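Local coordinates for protein FAD-linked sulfhydryl oxidase ERV1 (Arabidopsis thaliana, PDB 2HJ3) that uses FAD to catalyse disulfide bond formation in small cysteine-containing proteins of the mitochondrial intermembrane space, passing the electrons to oxygen, at residues Lys37-Arg49 / Phe60-Gly72. Numbering follows the deposited sequence.
Sequences KKDVKELMTILSR and FKEILRSNPAQAG. With SO4 (sulfate ion), chain E; SO4 (sulfate ion), chain G; SO4 (sulfate ion), chain H; SO4 (sulfate ion), chain J.
Phe-60 and Leu-64 press against Met-44 and Ser-48 where helices 34-50 and 54-66 pack in the FAD-binding four-helix bundle of the ERV/ALR fold. Over residues 37-49 and 60-66 the helices run roughly antiparallel, at 143°, with axes 9.0 Å apart at closest approach. The tight part lies around the Phe-60 ring, which turns its edge to helix 34-50: CD2 meets CA of Ser-48 at 3.6 Å, and the Met-44 carbonyl oxygen also lies at the rim. Leu-47 adds its CB obliquely, 3.8 Å from Phe-60 CE2. Phe-60 also touches the FAD and is the residue of this contact that lines the cofactor pocket. One turn on, CG of Leu-64 stands trans to the backbone N (chi1 -163°), which brings CD2 to 3.7 Å from Ser-48 CB while CD1 faces Met-44 CB. Trp-80 of helix 74-91 backs both Met-44 and Leu-64.

From Asn-67 on, the chain leaves the helix and follows helix 34-50 as an extended strip, touching it through small groups. Ala-69 CB meets Met-44 CG, and Ala-71 CB sits between Val-40 CG1 and Lys-37 CG.

The solvent side is looser and basic. Arg-49, Lys-61 and Arg-65 gather round a sulfate, probably from the crystallisation liquor, and the Lys-61 chain runs past the Ser-48 carbonyl oxygen on its way there. The strongest partner of Arg-49, however, is Asp-39 of the second subunit, salt-bridged through NH1. A methionine in place of Arg-49 would probably leave that aspartate without its mate across the dimer interface and the sulfate less firmly held. Thr-45 CG2 lies over one face of the Arg-49 guanidinium, 3.6 Å above its plane and offset toward the rim. Arg-49 NE donates to O1 of the sulfate it shares with Lys-61 and Arg-65, at 3.0 Å with an N-H...O angle of 153°.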
loop_
_atom_site.group_PDB
_atom_site.type_symbol
_atom_site.label_atom_id
_atom_site.label_comp_id
_atom_site.label_asym_id
_atom_site.label_seq_id
_atom_site.Cartn_x
_atom_site.Cartn_y
_atom_site.Cartn_z
ATOM N N LYS A 37 14.172 6.941 -1.394
ATOM C CA LYS A 37 14.748 5.904 -0.553
ATOM C C LYS A 37 14.069 5.963 0.811
ATOM O O LYS A 37 13.666 4.942 1.370
ATOM C CB LYS A 37 16.257 6.130 -0.419
ATOM C CG LYS A 37 17.002 4.999 0.277
ATOM C CD LYS A 37 18.520 5.183 0.226
ATOM C CE LYS A 37 19.240 4.047 0.964
ATOM N NZ LYS A 37 20.735 4.147 0.926
ATOM N N LYS A 38 13.925 7.177 1.327
ATOM C CA LYS A 38 13.293 7.411 2.622
ATOM C C LYS A 38 11.821 6.983 2.658
ATOM O O LYS A 38 11.360 6.390 3.635
ATOM C CB LYS A 38 13.407 8.893 2.966
ATOM C CG LYS A 38 12.726 9.320 4.243
ATOM C CD LYS A 38 12.852 10.830 4.397
ATOM C CE LYS A 38 12.392 11.310 5.763
ATOM N NZ LYS A 38 12.662 12.774 5.933
ATOM N N ASP A 39 11.081 7.280 1.597
ATOM C CA ASP A 39 9.668 6.916 1.564
ATOM C C ASP A 39 9.471 5.411 1.536
ATOM O O ASP A 39 8.603 4.880 2.229
ATOM C CB ASP A 39 8.972 7.556 0.360
ATOM C CG ASP A 39 8.966 9.069 0.437
ATOM O OD1 ASP A 39 9.114 9.597 1.561
ATOM O OD2 ASP A 39 8.802 9.724 -0.615
ATOM N N VAL A 40 10.281 4.728 0.736
ATOM C CA VAL A 40 10.198 3.285 0.636
ATOM C C VAL A 40 10.408 2.644 2.001
ATOM O O VAL A 40 9.670 1.748 2.394
ATOM C CB VAL A 40 11.251 2.739 -0.356
ATOM C CG1 VAL A 40 11.555 1.279 -0.055
ATOM C CG2 VAL A 40 10.730 2.860 -1.759
ATOM N N LYS A 41 11.415 3.106 2.726
ATOM C CA LYS A 41 11.678 2.552 4.045
ATOM C C LYS A 41 10.578 2.909 5.019
ATOM O O LYS A 41 10.184 2.084 5.842
ATOM C CB LYS A 41 13.017 3.050 4.574
ATOM C CG LYS A 41 14.189 2.636 3.712
ATOM C CD LYS A 41 15.505 3.069 4.310
ATOM C CE LYS A 41 16.653 2.740 3.365
ATOM N NZ LYS A 41 17.961 3.308 3.824
ATOM N N GLU A 42 10.077 4.136 4.932
ATOM C CA GLU A 42 9.012 4.568 5.829
ATOM C C GLU A 42 7.739 3.772 5.542
ATOM O O GLU A 42 6.994 3.408 6.456
ATOM C CB GLU A 42 8.763 6.071 5.662
ATOM C CG GLU A 42 7.693 6.665 6.591
ATOM C CD GLU A 42 7.924 6.351 8.075
ATOM O OE1 GLU A 42 9.097 6.293 8.503
ATOM O OE2 GLU A 42 6.927 6.184 8.817
ATOM N N LEU A 43 7.506 3.489 4.266
ATOM C CA LEU A 43 6.340 2.720 3.848
ATOM C C LEU A 43 6.353 1.335 4.489
ATOM O O LEU A 43 5.331 0.864 4.985
ATOM C CB LEU A 43 6.319 2.591 2.321
ATOM C CG LEU A 43 5.295 1.616 1.729
ATOM C CD1 LEU A 43 3.885 2.050 2.096
ATOM C CD2 LEU A 43 5.457 1.554 0.223
ATOM N N MET A 44 7.511 0.683 4.493
ATOM C CA MET A 44 7.606 -0.646 5.091
ATOM C C MET A 44 7.374 -0.587 6.599
ATOM O O MET A 44 6.720 -1.458 7.169
ATOM C CB MET A 44 8.971 -1.281 4.808
ATOM C CG MET A 44 9.341 -1.387 3.346
ATOM S SD MET A 44 7.984 -1.904 2.277
ATOM C CE MET A 44 7.809 -3.513 2.735
ATOM N N THR A 45 7.917 0.438 7.246
ATOM C CA THR A 45 7.740 0.608 8.689
ATOM C C THR A 45 6.266 0.804 8.991
ATOM O O THR A 45 5.724 0.196 9.910
ATOM C CB THR A 45 8.492 1.839 9.208
ATOM O OG1 THR A 45 9.893 1.680 8.960
ATOM C CG2 THR A 45 8.253 2.020 10.703
ATOM N N ILE A 46 5.621 1.668 8.216
ATOM C CA ILE A 46 4.201 1.918 8.402
ATOM C C ILE A 46 3.433 0.607 8.257
ATOM O O ILE A 46 2.594 0.285 9.094
ATOM C CB ILE A 46 3.685 2.977 7.397
ATOM C CG1 ILE A 46 4.331 4.333 7.724
ATOM C CG2 ILE A 46 2.162 3.070 7.456
ATOM C CD1 ILE A 46 3.931 5.449 6.803
ATOM N N LEU A 47 3.731 -0.163 7.216
ATOM C CA LEU A 47 3.062 -1.454 7.024
ATOM C C LEU A 47 3.287 -2.399 8.200
ATOM O O LEU A 47 2.388 -3.149 8.582
ATOM C CB LEU A 47 3.556 -2.153 5.752
ATOM C CG LEU A 47 3.043 -1.670 4.400
ATOM C CD1 LEU A 47 3.745 -2.437 3.299
ATOM C CD2 LEU A 47 1.546 -1.875 4.306
ATOM N N SER A 48 4.486 -2.374 8.776
ATOM C CA SER A 48 4.783 -3.257 9.903
ATOM C C SER A 48 3.865 -2.984 11.098
ATOM O O SER A 48 3.668 -3.857 11.946
ATOM C CB SER A 48 6.252 -3.121 10.325
ATOM O OG SER A 48 6.514 -1.855 10.909
ATOM N N ARG A 49 3.308 -1.778 11.172
ATOM C CA ARG A 49 2.394 -1.434 12.266
ATOM C C ARG A 49 0.934 -1.457 11.829
ATOM O O ARG A 49 0.066 -1.911 12.569
ATOM C CB ARG A 49 2.657 -0.023 12.785
ATOM C CG ARG A 49 4.002 0.235 13.392
ATOM C CD ARG A 49 4.199 1.730 13.441
ATOM N NE ARG A 49 5.540 2.094 13.852
ATOM C CZ ARG A 49 6.150 3.213 13.483
ATOM N NH1 ARG A 49 5.532 4.075 12.687
ATOM N NH2 ARG A 49 7.379 3.467 13.912
ATOM N N PHE A 60 5.515 -9.508 9.759
ATOM C CA PHE A 60 6.191 -8.550 8.892
ATOM C C PHE A 60 7.130 -7.702 9.736
ATOM O O PHE A 60 8.239 -7.373 9.310
ATOM C CB PHE A 60 5.170 -7.654 8.181
ATOM C CG PHE A 60 5.760 -6.821 7.082
ATOM C CD1 PHE A 60 6.237 -7.419 5.916
ATOM C CD2 PHE A 60 5.859 -5.442 7.213
ATOM C CE1 PHE A 60 6.806 -6.649 4.897
ATOM C CE2 PHE A 60 6.424 -4.664 6.207
ATOM C CZ PHE A 60 6.897 -5.268 5.051
ATOM N N LYS A 61 6.681 -7.361 10.938
ATOM C CA LYS A 61 7.470 -6.555 11.866
ATOM C C LYS A 61 8.770 -7.303 12.197
ATOM O O LYS A 61 9.856 -6.730 12.147
ATOM C CB LYS A 61 6.650 -6.305 13.133
ATOM C CG LYS A 61 6.968 -5.024 13.875
ATOM C CD LYS A 61 5.805 -4.672 14.801
ATOM C CE LYS A 61 5.891 -3.245 15.307
ATOM N NZ LYS A 61 4.618 -2.805 15.957
ATOM N N GLU A 62 8.644 -8.588 12.525
ATOM C CA GLU A 62 9.796 -9.435 12.838
ATOM C C GLU A 62 10.732 -9.481 11.640
ATOM O O GLU A 62 11.917 -9.167 11.752
ATOM C CB GLU A 62 9.340 -10.859 13.162
ATOM C CG GLU A 62 8.539 -11.001 14.443
ATOM C CD GLU A 62 7.766 -12.310 14.498
ATOM O OE1 GLU A 62 8.350 -13.367 14.156
ATOM O OE2 GLU A 62 6.579 -12.280 14.889
ATOM N N ILE A 63 10.189 -9.876 10.489
ATOM C CA ILE A 63 10.968 -9.962 9.263
ATOM C C ILE A 63 11.687 -8.653 8.981
ATOM O O ILE A 63 12.858 -8.642 8.609
ATOM C CB ILE A 63 10.070 -10.310 8.066
ATOM C CG1 ILE A 63 9.488 -11.708 8.255
ATOM C CG2 ILE A 63 10.862 -10.233 6.775
ATOM C CD1 ILE A 63 8.404 -12.044 7.287
ATOM N N LEU A 64 10.984 -7.545 9.172
ATOM C CA LEU A 64 11.560 -6.229 8.929
ATOM C C LEU A 64 12.706 -5.940 9.916
ATOM O O LEU A 64 13.727 -5.361 9.543
ATOM C CB LEU A 64 10.458 -5.172 9.041
ATOM C CG LEU A 64 10.731 -3.796 8.437
ATOM C CD1 LEU A 64 11.093 -3.949 6.964
ATOM C CD2 LEU A 64 9.501 -2.913 8.599
ATOM N N ARG A 65 12.536 -6.354 11.169
ATOM C CA ARG A 65 13.564 -6.146 12.192
ATOM C C ARG A 65 14.885 -6.781 11.778
ATOM O O ARG A 65 15.916 -6.114 11.714
ATOM C CB ARG A 65 13.135 -6.760 13.526
ATOM C CG ARG A 65 11.913 -6.129 14.166
ATOM C CD ARG A 65 12.194 -4.713 14.623
ATOM N NE ARG A 65 11.099 -4.157 15.415
ATOM C CZ ARG A 65 11.084 -2.919 15.897
ATOM N NH1 ARG A 65 12.105 -2.103 15.669
ATOM N NH2 ARG A 65 10.050 -2.498 16.612
ATOM N N SER A 66 14.840 -8.079 11.493
ATOM C CA SER A 66 16.023 -8.834 11.102
ATOM C C SER A 66 16.475 -8.660 9.653
ATOM O O SER A 66 17.611 -8.989 9.332
ATOM C CB SER A 66 15.796 -10.316 11.369
ATOM O OG SER A 66 14.691 -10.774 10.617
ATOM N N ASN A 67 15.599 -8.163 8.784
ATOM C CA ASN A 67 15.946 -7.960 7.377
ATOM C C ASN A 67 15.496 -6.573 6.900
ATOM O O ASN A 67 14.542 -6.449 6.133
ATOM C CB ASN A 67 15.286 -9.033 6.499
ATOM C CG ASN A 67 15.575 -10.442 6.977
ATOM O OD1 ASN A 67 16.686 -10.952 6.824
ATOM N ND2 ASN A 67 14.573 -11.079 7.572
ATOM N N PRO A 68 16.193 -5.515 7.335
ATOM C CA PRO A 68 15.803 -4.164 6.916
ATOM C C PRO A 68 15.716 -3.993 5.401
ATOM O O PRO A 68 16.460 -4.622 4.646
ATOM C CB PRO A 68 16.868 -3.273 7.569
ATOM C CG PRO A 68 18.056 -4.173 7.703
ATOM C CD PRO A 68 17.448 -5.495 8.109
ATOM N N ALA A 69 14.797 -3.139 4.966
ATOM C CA ALA A 69 14.592 -2.885 3.546
ATOM C C ALA A 69 15.853 -2.415 2.825
ATOM O O ALA A 69 16.548 -1.532 3.304
ATOM C CB ALA A 69 13.470 -1.850 3.357
ATOM N N GLN A 70 16.133 -3.014 1.669
ATOM C CA GLN A 70 17.294 -2.639 0.856
ATOM C C GLN A 70 16.732 -1.737 -0.236
ATOM O O GLN A 70 16.211 -2.222 -1.242
ATOM C CB GLN A 70 17.931 -3.869 0.199
ATOM C CG GLN A 70 18.423 -4.961 1.140
ATOM C CD GLN A 70 19.859 -4.758 1.571
ATOM O OE1 GLN A 70 20.732 -4.514 0.745
ATOM N NE2 GLN A 70 20.113 -4.871 2.868
ATOM N N ALA A 71 16.839 -0.426 -0.040
ATOM C CA ALA A 71 16.294 0.527 -1.002
ATOM C C ALA A 71 17.341 1.269 -1.813
ATOM O O ALA A 71 17.044 2.296 -2.423
ATOM C CB ALA A 71 15.398 1.527 -0.278
ATOM N N GLY A 72 18.553 0.736 -1.841
ATOM C CA GLY A 72 19.623 1.386 -2.574
ATOM C C GLY A 72 19.377 1.521 -4.059
ATOM O O GLY A 72 19.938 2.411 -4.696
HETATM S S SO4 E . 7.904 -0.130 15.860
HETATM O O1 SO4 E . 6.985 0.972 16.210
HETATM O O2 SO4 E . 7.771 -1.203 16.867
HETATM O O3 SO4 E . 7.562 -0.656 14.521
HETATM O O4 SO4 E . 9.292 0.375 15.846
HETATM S S SO4 G . 9.700 5.872 12.325
HETATM O O1 SO4 G . 9.191 6.264 13.663
HETATM O O2 SO4 G . 10.277 4.514 12.398
HETATM O O3 SO4 G . 8.582 5.890 11.351
HETATM O O4 SO4 G . 10.758 6.810 11.891
HETATM S S SO4 H . 9.112 13.231 4.096
HETATM O O1 SO4 H . 7.902 12.427 3.805
HETATM O O2 SO4 H . 9.337 13.273 5.561
HETATM O O3 SO4 H . 10.287 12.615 3.435
HETATM O O4 SO4 H . 8.914 14.606 3.580
HETATM S S SO4 J . 19.214 2.701 7.417
HETATM O O1 SO4 J . 18.285 1.823 6.673
HETATM O O2 SO4 J . 19.806 1.947 8.542
HETATM O O3 SO4 J . 20.282 3.159 6.503
HETATM O O4 SO4 J . 18.490 3.882 7.945
#